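Local coordinates for protein C-glycoside 3-oxidase (Microbacterium trichothecenolyticum, PDB 7DVE) that oxidises the C3 hydroxyl of the sugar in C-glycosides such as isoorientin and mangiferin, using bound FAD and passing the electrons to oxygen to form hydrogen peroxide, at residues F303-R308 / G427-D432; A299-A304 / A417-L422; T164-D169 / V195-L200. All blocks are in the same frame, centred on the assembly; numbering follows the deposited sequence.

Contact 1: residues F303-R308 / G427-D432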
loop_
_atom_site.group_PDB
_atom_site.type_symbol
_atom_site.label_atom_id
_atom_site.label_comp_id
_atom_site.label_asym_id
_atom_site.label_seq_id
_atom_site.Cartn_x
_atom_site.Cartn_y
_atom_site.Cartn_z
ATOM N N PHE A 303 12.514 -16.317 2.213
ATOM C CA PHE A 303 13.701 -17.115 2.472
ATOM C C PHE A 303 14.461 -16.398 3.576
ATOM O O PHE A 303 14.347 -15.188 3.710
ATOM C CB PHE A 303 14.540 -17.207 1.192
ATOM C CG PHE A 303 15.444 -18.388 1.126
ATOM C CD1 PHE A 303 15.036 -19.623 1.587
ATOM C CD2 PHE A 303 16.711 -18.262 0.562
ATOM C CE1 PHE A 303 15.879 -20.755 1.477
ATOM C CE2 PHE A 303 17.571 -19.360 0.467
ATOM C CZ PHE A 303 17.143 -20.619 0.929
ATOM N N ALA A 304 15.247 -17.119 4.348
ATOM C CA ALA A 304 16.022 -16.502 5.413
ATOM C C ALA A 304 17.426 -17.072 5.381
ATOM O O ALA A 304 17.593 -18.282 5.187
ATOM C CB ALA A 304 15.381 -16.759 6.794
ATOM N N VAL A 305 18.442 -16.214 5.560
ATOM C CA VAL A 305 19.827 -16.687 5.540
ATOM C C VAL A 305 20.639 -16.047 6.663
ATOM O O VAL A 305 20.378 -14.923 7.101
ATOM C CB VAL A 305 20.532 -16.461 4.175
ATOM C CG1 VAL A 305 19.689 -17.003 3.023
ATOM C CG2 VAL A 305 20.854 -14.997 3.966
ATOM N N ARG A 306 21.616 -16.803 7.154
ATOM C CA ARG A 306 22.607 -16.313 8.094
ATOM C C ARG A 306 23.816 -15.801 7.322
ATOM O O ARG A 306 24.508 -16.578 6.651
ATOM C CB ARG A 306 23.023 -17.417 9.062
ATOM C CG ARG A 306 24.118 -16.990 10.024
ATOM C CD ARG A 306 24.578 -18.164 10.886
ATOM N NE ARG A 306 23.863 -18.109 12.155
ATOM C CZ ARG A 306 22.794 -18.837 12.441
ATOM N NH1 ARG A 306 22.368 -19.789 11.621
ATOM N NH2 ARG A 306 22.129 -18.594 13.569
ATOM N N MET A 307 24.074 -14.505 7.417
ATOM C CA MET A 307 25.217 -13.920 6.717
ATOM C C MET A 307 26.542 -14.493 7.223
ATOM O O MET A 307 26.769 -14.607 8.431
ATOM C CB MET A 307 25.207 -12.408 6.893
ATOM C CG MET A 307 24.438 -11.715 5.800
ATOM S SD MET A 307 24.761 -9.960 5.749
ATOM C CE MET A 307 25.250 -9.588 7.420
ATOM N N ARG A 308 27.420 -14.848 6.289
ATOM C CA ARG A 308 28.747 -15.354 6.612
ATOM C C ARG A 308 29.751 -14.195 6.692
ATOM O O ARG A 308 29.486 -13.077 6.238
ATOM C CB ARG A 308 29.196 -16.359 5.544
ATOM C CG ARG A 308 29.072 -15.788 4.107
ATOM C CD ARG A 308 29.759 -16.629 3.016
ATOM N NE ARG A 308 29.005 -17.853 2.752
ATOM C CZ ARG A 308 28.130 -18.004 1.762
ATOM N NH1 ARG A 308 27.837 -17.005 0.935
ATOM N NH2 ARG A 308 27.503 -19.173 1.623
ATOM N N GLY A 427 24.800 -15.750 2.319
ATOM C CA GLY A 427 25.076 -16.513 3.521
ATOM C C GLY A 427 24.560 -17.932 3.437
ATOM O O GLY A 427 24.288 -18.453 2.353
ATOM N N ASP A 428 24.451 -18.560 4.605
ATOM C CA ASP A 428 23.981 -19.924 4.686
ATOM C C ASP A 428 22.491 -19.936 4.979
ATOM O O ASP A 428 22.055 -19.376 5.995
ATOM C CB ASP A 428 24.752 -20.700 5.747
ATOM C CG ASP A 428 26.259 -20.626 5.525
ATOM O OD1 ASP A 428 26.733 -21.199 4.521
ATOM O OD2 ASP A 428 26.969 -20.003 6.349
ATOM N N PRO A 429 21.684 -20.519 4.101
ATOM C CA PRO A 429 20.229 -20.484 4.291
ATOM C C PRO A 429 19.813 -21.179 5.582
ATOM O O PRO A 429 20.437 -22.146 6.012
ATOM C CB PRO A 429 19.697 -21.225 3.062
ATOM C CG PRO A 429 20.828 -21.105 2.003
ATOM C CD PRO A 429 22.098 -21.074 2.794
ATOM N N LEU A 430 18.761 -20.661 6.213
ATOM C CA LEU A 430 18.237 -21.289 7.416
ATOM C C LEU A 430 17.455 -22.551 7.094
ATOM O O LEU A 430 17.208 -23.354 7.991
ATOM C CB LEU A 430 17.346 -20.314 8.188
ATOM C CG LEU A 430 17.979 -19.564 9.365
ATOM C CD1 LEU A 430 19.345 -18.982 9.003
ATOM C CD2 LEU A 430 17.046 -18.483 9.892
ATOM N N ASP A 431 17.128 -22.748 5.822
ATOM C CA ASP A 431 16.275 -23.790 5.286
ATOM C C ASP A 431 16.769 -24.000 3.869
ATOM O O ASP A 431 17.223 -23.045 3.240
ATOM C CB ASP A 431 14.812 -23.330 5.322
ATOM C CG ASP A 431 13.838 -24.459 5.182
ATOM O OD1 ASP A 431 14.140 -25.423 4.429
ATOM O OD2 ASP A 431 12.763 -24.368 5.830
ATOM N N ASP A 432 16.740 -25.237 3.360
ATOM C CA ASP A 432 17.315 -25.321 2.020
ATOM C C ASP A 432 16.331 -24.893 0.938
ATOM O O ASP A 432 16.745 -24.684 -0.210
ATOM C CB ASP A 432 17.900 -26.726 1.710
ATOM C CG ASP A 432 16.829 -27.805 1.469
ATOM O OD1 ASP A 432 15.649 -27.567 1.829
ATOM O OD2 ASP A 432 17.178 -28.914 0.963
#
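Leu-430 N donates a hydrogen bond to Ala-304 O at 2.8 Å, and with an N-H...O angle of 178° the bond is all but straight. Two further backbone bonds continue the ladder, from Arg-306 N to Asp-428 O and back from Asp-428 N to Arg-306 O, so that Arg-306 and Asp-428 form a hydrogen-bonded antiparallel pair. The non-hydrogen-bonded pairs beside it are Val-305 with Pro-429 and Met-307 with Gly-427. Here strand 427-436 joins strand 300-307 in the antiparallel sheet of this GMC oxidoreductase, while strand 366-373 holds the other edge of 300-307 through backbone bonds. On one face, Phe-303 brings its ring tip up against Pro-429: CG is anti to the backbone N (chi1 -156°), and CZ comes within 3.4 Å of Pro-429 CB. Val-305 CG1 lies 3.7 Å from Pro-429 CA on the same face. On the other, Leu-430 spreads its branches, CD2 meeting Ala-304 CB at 3.9 Å and CD1 resting 4.0 Å from Arg-306 CB. Arg-308 folds back over the glycine, with Gly-427 CA above the centre of its guanidinium. Its NH1 bonds to Lys-424 O, and NH2 makes a long salt bridge of 3.6 Å to Asp-428 OD1. An alanine at Arg-308 would probably leave Lys-424 O without this donor and Gly-427 without its flat cover.

Contact 2: residues A299-A304 / A417-L422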
loop_
_atom_site.group_PDB
_atom_site.type_symbol
_atom_site.label_atom_id
_atom_site.label_comp_id
_atom_site.label_asym_id
_atom_site.label_seq_id
_atom_site.Cartn_x
_atom_site.Cartn_y
_atom_site.Cartn_z
ATOM N N ALA A 299 2.126 -12.910 -5.753
ATOM C CA ALA A 299 2.613 -14.107 -5.063
ATOM C C ALA A 299 3.992 -13.835 -4.465
ATOM O O ALA A 299 4.866 -13.267 -5.126
ATOM C CB ALA A 299 2.663 -15.293 -6.029
ATOM N N GLN A 300 4.172 -14.215 -3.196
ATOM C CA GLN A 300 5.343 -13.834 -2.413
ATOM C C GLN A 300 6.089 -15.081 -1.964
ATOM O O GLN A 300 5.483 -16.013 -1.410
ATOM C CB GLN A 300 4.927 -13.006 -1.200
ATOM C CG GLN A 300 6.083 -12.619 -0.273
ATOM C CD GLN A 300 5.663 -11.741 0.906
ATOM O OE1 GLN A 300 4.499 -11.717 1.325
ATOM N NE2 GLN A 300 6.618 -11.034 1.451
ATOM N N ILE A 301 7.394 -15.103 -2.222
ATOM C CA ILE A 301 8.277 -16.207 -1.858
ATOM C C ILE A 301 9.306 -15.640 -0.892
ATOM O O ILE A 301 9.894 -14.591 -1.164
ATOM C CB ILE A 301 8.969 -16.831 -3.088
ATOM C CG1 ILE A 301 7.946 -17.413 -4.078
ATOM C CG2 ILE A 301 9.931 -17.943 -2.647
ATOM C CD1 ILE A 301 7.546 -16.503 -5.235
ATOM N N VAL A 302 9.512 -16.312 0.237
ATOM C CA VAL A 302 10.366 -15.795 1.301
ATOM C C VAL A 302 11.443 -16.819 1.631
ATOM O O VAL A 302 11.297 -18.027 1.414
ATOM C CB VAL A 302 9.573 -15.446 2.583
ATOM C CG1 VAL A 302 8.570 -14.322 2.320
ATOM C CG2 VAL A 302 8.888 -16.703 3.152
ATOM N N PHE A 303 12.514 -16.317 2.213
ATOM C CA PHE A 303 13.701 -17.115 2.472
ATOM C C PHE A 303 14.461 -16.398 3.576
ATOM O O PHE A 303 14.347 -15.188 3.710
ATOM C CB PHE A 303 14.540 -17.207 1.192
ATOM C CG PHE A 303 15.444 -18.388 1.126
ATOM C CD1 PHE A 303 15.036 -19.623 1.587
ATOM C CD2 PHE A 303 16.711 -18.262 0.562
ATOM C CE1 PHE A 303 15.879 -20.755 1.477
ATOM C CE2 PHE A 303 17.571 -19.360 0.467
ATOM C CZ PHE A 303 17.143 -20.619 0.929
ATOM N N ALA A 304 15.247 -17.119 4.348
ATOM C CA ALA A 304 16.022 -16.502 5.413
ATOM C C ALA A 304 17.426 -17.072 5.381
ATOM O O ALA A 304 17.593 -18.282 5.187
ATOM C CB ALA A 304 15.381 -16.759 6.794
ATOM N N ALA A 417 13.623 -20.651 -7.574
ATOM C CA ALA A 417 15.034 -20.892 -7.884
ATOM C C ALA A 417 15.869 -19.616 -7.736
ATOM O O ALA A 417 17.002 -19.656 -7.223
ATOM C CB ALA A 417 15.176 -21.480 -9.288
ATOM N N GLU A 418 15.318 -18.465 -8.124
ATOM C CA GLU A 418 16.117 -17.239 -8.014
ATOM C C GLU A 418 16.306 -16.805 -6.564
ATOM O O GLU A 418 17.365 -16.261 -6.216
ATOM C CB GLU A 418 15.513 -16.089 -8.828
ATOM C CG GLU A 418 16.281 -14.725 -8.661
ATOM C CD GLU A 418 17.690 -14.709 -9.288
ATOM O OE1 GLU A 418 18.143 -15.760 -9.789
ATOM O OE2 GLU A 418 18.356 -13.636 -9.281
ATOM N N ILE A 419 15.315 -17.008 -5.700
ATOM C CA ILE A 419 15.513 -16.530 -4.339
ATOM C C ILE A 419 16.549 -17.386 -3.634
ATOM O O ILE A 419 17.342 -16.875 -2.836
ATOM C CB ILE A 419 14.198 -16.469 -3.542
ATOM C CG1 ILE A 419 14.428 -15.620 -2.284
ATOM C CG2 ILE A 419 13.743 -17.840 -3.179
ATOM C CD1 ILE A 419 13.139 -15.146 -1.618
ATOM N N VAL A 420 16.597 -18.685 -3.944
ATOM C CA VAL A 420 17.671 -19.497 -3.371
ATOM C C VAL A 420 19.032 -19.039 -3.899
ATOM O O VAL A 420 20.002 -18.917 -3.133
ATOM C CB VAL A 420 17.417 -20.991 -3.640
ATOM C CG1 VAL A 420 18.568 -21.830 -3.111
ATOM C CG2 VAL A 420 16.125 -21.392 -2.979
ATOM N N ARG A 421 19.122 -18.734 -5.204
ATOM C CA ARG A 421 20.403 -18.272 -5.739
ATOM C C ARG A 421 20.850 -16.959 -5.087
ATOM O O ARG A 421 22.037 -16.770 -4.785
ATOM C CB ARG A 421 20.315 -18.119 -7.259
ATOM C CG ARG A 421 21.622 -17.687 -7.911
ATOM C CD ARG A 421 21.447 -17.320 -9.400
ATOM N NE ARG A 421 21.157 -15.900 -9.562
ATOM C CZ ARG A 421 22.074 -14.941 -9.472
ATOM N NH1 ARG A 421 23.349 -15.225 -9.259
ATOM N NH2 ARG A 421 21.705 -13.669 -9.594
ATOM N N LEU A 422 19.918 -16.034 -4.861
ATOM C CA LEU A 422 20.306 -14.773 -4.234
ATOM C C LEU A 422 20.678 -14.972 -2.764
ATOM O O LEU A 422 21.600 -14.314 -2.263
ATOM C CB LEU A 422 19.186 -13.742 -4.353
ATOM C CG LEU A 422 18.711 -13.195 -5.698
ATOM C CD1 LEU A 422 17.412 -12.414 -5.498
ATOM C CD2 LEU A 422 19.749 -12.329 -6.390
#
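Ile-419 and Val-420 of helix 406-424 pack against Ile-301 and Phe-303 of strand 300-307, a helix laid on one face of the antiparallel sheet. The short segments run side by side in roughly the same direction, their axes 8.9 Å apart at their closest and 25° from parallel. Apolar contacts carry the joint. Ile-419 reaches out with CG1 anti to its backbone N (chi1 -165°), which sends the chain straight at the strand and brings CD1 to 3.8 Å from Phe-303 CB. Its other branch, CG2, meets Ile-301 CG2 at 3.9 Å, so the isoleucine spans alternate residues of the strand. Val-420, one residue on, lays CG2 over one face of the Phe-303 ring, offset toward the rim. Pro-434 of strand 427-436 touches Ile-301, Ile-419 and Val-420, and Leu-369 of strand 366-373 touches Ile-419, so both neighbouring strands help to enclose the helix face. Contacts with backbone atoms come next: Phe-303 CE2 lies 3.8 Å from Val-420 CA, and its CD2 3.7 Å from Ile-419 O. Charged groups stay on another side of the helix, where Arg-421 NE bonds to Glu-418 OE1 at 3.0 Å, one turn back, and Arg-421 NH1 reaches Val-184 O. The closest approach between strand and helix pairs a methyl with a carbonyl, Ile-419 CD1 standing 3.3 Å from Ile-301 O.

Contact 3: residues T164-D169 / V195-L200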
loop_
_atom_site.group_PDB
_atom_site.type_symbol
_atom_site.label_atom_id
_atom_site.label_comp_id
_atom_site.label_asym_id
_atom_site.label_seq_id
_atom_site.Cartn_x
_atom_site.Cartn_y
_atom_site.Cartn_z
ATOM N N THR A 164 13.835 7.929 1.008
ATOM C CA THR A 164 15.281 8.072 0.964
ATOM C C THR A 164 15.928 6.709 0.836
ATOM O O THR A 164 15.380 5.696 1.290
ATOM C CB THR A 164 15.822 8.768 2.211
ATOM O OG1 THR A 164 17.257 8.751 2.168
ATOM C CG2 THR A 164 15.348 8.022 3.454
ATOM N N THR A 165 17.113 6.692 0.220
ATOM C CA THR A 165 17.906 5.471 0.086
ATOM C C THR A 165 19.026 5.365 1.120
ATOM O O THR A 165 19.631 4.298 1.239
ATOM C CB THR A 165 18.531 5.399 -1.318
ATOM O OG1 THR A 165 19.417 6.519 -1.495
ATOM C CG2 THR A 165 17.468 5.420 -2.418
ATOM N N ASP A 166 19.319 6.438 1.857
ATOM C CA ASP A 166 20.545 6.564 2.634
ATOM C C ASP A 166 20.358 6.312 4.123
ATOM O O ASP A 166 21.342 6.349 4.856
ATOM C CB ASP A 166 21.150 7.964 2.447
ATOM C CG ASP A 166 21.436 8.276 0.990
ATOM O OD1 ASP A 166 21.768 7.334 0.230
ATOM O OD2 ASP A 166 21.324 9.455 0.598
ATOM N N ALA A 167 19.138 6.032 4.574
ATOM C CA ALA A 167 18.835 5.990 6.003
ATOM C C ALA A 167 19.758 5.054 6.781
ATOM O O ALA A 167 20.070 5.324 7.950
ATOM C CB ALA A 167 17.378 5.572 6.208
ATOM N N PHE A 168 20.225 3.980 6.147
ATOM C CA PHE A 168 21.080 2.987 6.781
ATOM C C PHE A 168 22.543 3.099 6.383
ATOM O O PHE A 168 23.311 2.186 6.683
ATOM C CB PHE A 168 20.585 1.580 6.448
ATOM C CG PHE A 168 19.231 1.282 6.984
ATOM C CD1 PHE A 168 19.075 0.749 8.249
ATOM C CD2 PHE A 168 18.100 1.542 6.230
ATOM C CE1 PHE A 168 17.811 0.487 8.760
ATOM C CE2 PHE A 168 16.839 1.275 6.735
ATOM C CZ PHE A 168 16.707 0.745 8.005
ATOM N N ASP A 169 22.967 4.194 5.737
ATOM C CA ASP A 169 24.329 4.220 5.195
ATOM C C ASP A 169 25.415 4.329 6.265
ATOM O O ASP A 169 26.584 4.077 5.950
ATOM C CB ASP A 169 24.506 5.370 4.204
ATOM C CG ASP A 169 23.962 5.047 2.816
ATOM O OD1 ASP A 169 23.413 3.948 2.599
ATOM O OD2 ASP A 169 24.071 5.925 1.932
ATOM N N VAL A 195 21.653 -4.214 -8.535
ATOM C CA VAL A 195 21.431 -4.251 -7.101
ATOM C C VAL A 195 21.780 -2.894 -6.491
ATOM O O VAL A 195 22.786 -2.274 -6.849
ATOM C CB VAL A 195 22.259 -5.395 -6.499
ATOM C CG1 VAL A 195 22.057 -5.452 -5.004
ATOM C CG2 VAL A 195 21.844 -6.720 -7.133
ATOM N N GLN A 196 20.921 -2.401 -5.605
ATOM C CA GLN A 196 21.044 -1.038 -5.098
ATOM C C GLN A 196 20.286 -0.944 -3.781
ATOM O O GLN A 196 19.629 -1.903 -3.358
ATOM C CB GLN A 196 20.518 -0.018 -6.119
ATOM C CG GLN A 196 19.113 -0.336 -6.698
ATOM C CD GLN A 196 18.735 0.628 -7.803
ATOM O OE1 GLN A 196 18.429 1.796 -7.540
ATOM N NE2 GLN A 196 18.797 0.166 -9.050
ATOM N N ARG A 197 20.380 0.222 -3.126
ATOM C CA ARG A 197 19.637 0.414 -1.887
ATOM C C ARG A 197 18.149 0.468 -2.178
ATOM O O ARG A 197 17.730 0.963 -3.225
ATOM C CB ARG A 197 20.052 1.700 -1.177
ATOM C CG ARG A 197 21.519 1.818 -0.871
ATOM C CD ARG A 197 21.970 3.251 -1.142
ATOM N NE ARG A 197 23.181 3.581 -0.414
ATOM C CZ ARG A 197 24.378 3.552 -0.980
ATOM N NH1 ARG A 197 24.534 3.137 -2.231
ATOM N NH2 ARG A 197 25.442 3.971 -0.288
ATOM N N MET A 198 17.347 -0.057 -1.275
ATOM C CA MET A 198 15.920 0.116 -1.450
ATOM C C MET A 198 15.557 1.564 -1.130
ATOM O O MET A 198 15.980 2.087 -0.098
ATOM C CB MET A 198 15.117 -0.825 -0.561
ATOM C CG MET A 198 13.619 -0.660 -0.787
ATOM S SD MET A 198 13.113 -1.294 -2.394
ATOM C CE MET A 198 13.117 -3.068 -2.066
ATOM N N PRO A 199 14.802 2.253 -1.977
ATOM C CA PRO A 199 14.262 3.557 -1.556
ATOM C C PRO A 199 13.148 3.341 -0.548
ATOM O O PRO A 199 12.240 2.540 -0.780
ATOM C CB PRO A 199 13.756 4.193 -2.858
ATOM C CG PRO A 199 14.244 3.324 -3.981
ATOM C CD PRO A 199 14.669 2.001 -3.424
ATOM N N LEU A 200 13.234 4.026 0.598
ATOM C CA LEU A 200 12.388 3.710 1.749
ATOM C C LEU A 200 11.639 4.939 2.240
ATOM O O LEU A 200 12.207 6.030 2.333
ATOM C CB LEU A 200 13.208 3.129 2.923
ATOM C CG LEU A 200 13.833 1.736 2.846
ATOM C CD1 LEU A 200 14.787 1.505 4.041
ATOM C CD2 LEU A 200 12.738 0.583 2.752
#
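Arg-197 grips Asp-169 side-on, with NE and NH2 each turned to a different carboxylate oxygen. The bond from NE to Asp-169 OD1 is 3.0 Å long, uses the syn lone pair and lies close to the guanidinium plane. The second, from NH2 to Asp-169 OD2, is longer at 3.3 Å and meets its oxygen from above the carboxylate plane, since the two flat groups are turned 67° against each other. On its way there the arginine passes Thr-165, its CD 3.5 Å from Thr-165 O. Asp-166 OD1 stands near the same guanidinium but well out of its plane, so it adds charge without receiving an N-H; its bond is with Thr-165 OG1. Thr-164 OG1 lies anti to its own backbone N (chi1 174°), beside the carbonyl carbon, where Asp-166 N donates to it at 3.1 Å and closes an ST turn; Asp-169 N bonds back to Asp-166 O in a type I turn. The backbones are joined by a reciprocal pair, Thr-164 N to Leu-200 O and Leu-200 N to Thr-164 O, both 2.8 Å, which makes these residues a hydrogen-bonded antiparallel pair where strand 163-164 meets strand 196-204. Beyond the polar network, Leu-200 CD1 touches the edge of the Phe-168 ring, 3.4 Å from CE2, and Thr-165 CG2 rests 3.9 Å from Pro-199 CB. Leu-200 and Met-198 also touch Ala-131, a residue of the FAD site, and the Leu-200 side chain comes within about 6 Å of the cofactor. Arg-178 brings a like charge close to Arg-197 NH1, so the carboxylates of Asp-169 and Asp-166 probably offset a local gathering of positive charge, while the Asp-169 bonds tie the turn to the strand beside the flavin pocket.

How the contacts relate
From the N terminus, contact 3 closes first: 164-169 meets 195-200 after a short excursion of 25 residues that includes helix 176-183. The chain then passes through strands 229-232 and 267-270 of the parallel sheet before reaching strand 300-307, from which both remaining contacts start. Contact 2 closes when helix 406-424 returns to that strand, and contact 1 when strand 427-436, next in the chain, pairs with it. The two loops thus open from the same strand and close one after the other, and the contacts share Phe-303 and Ala-304. Contact 3 stands apart, its centre about 21 Å from that of contact 2, yet all three reach the same antiparallel sheet.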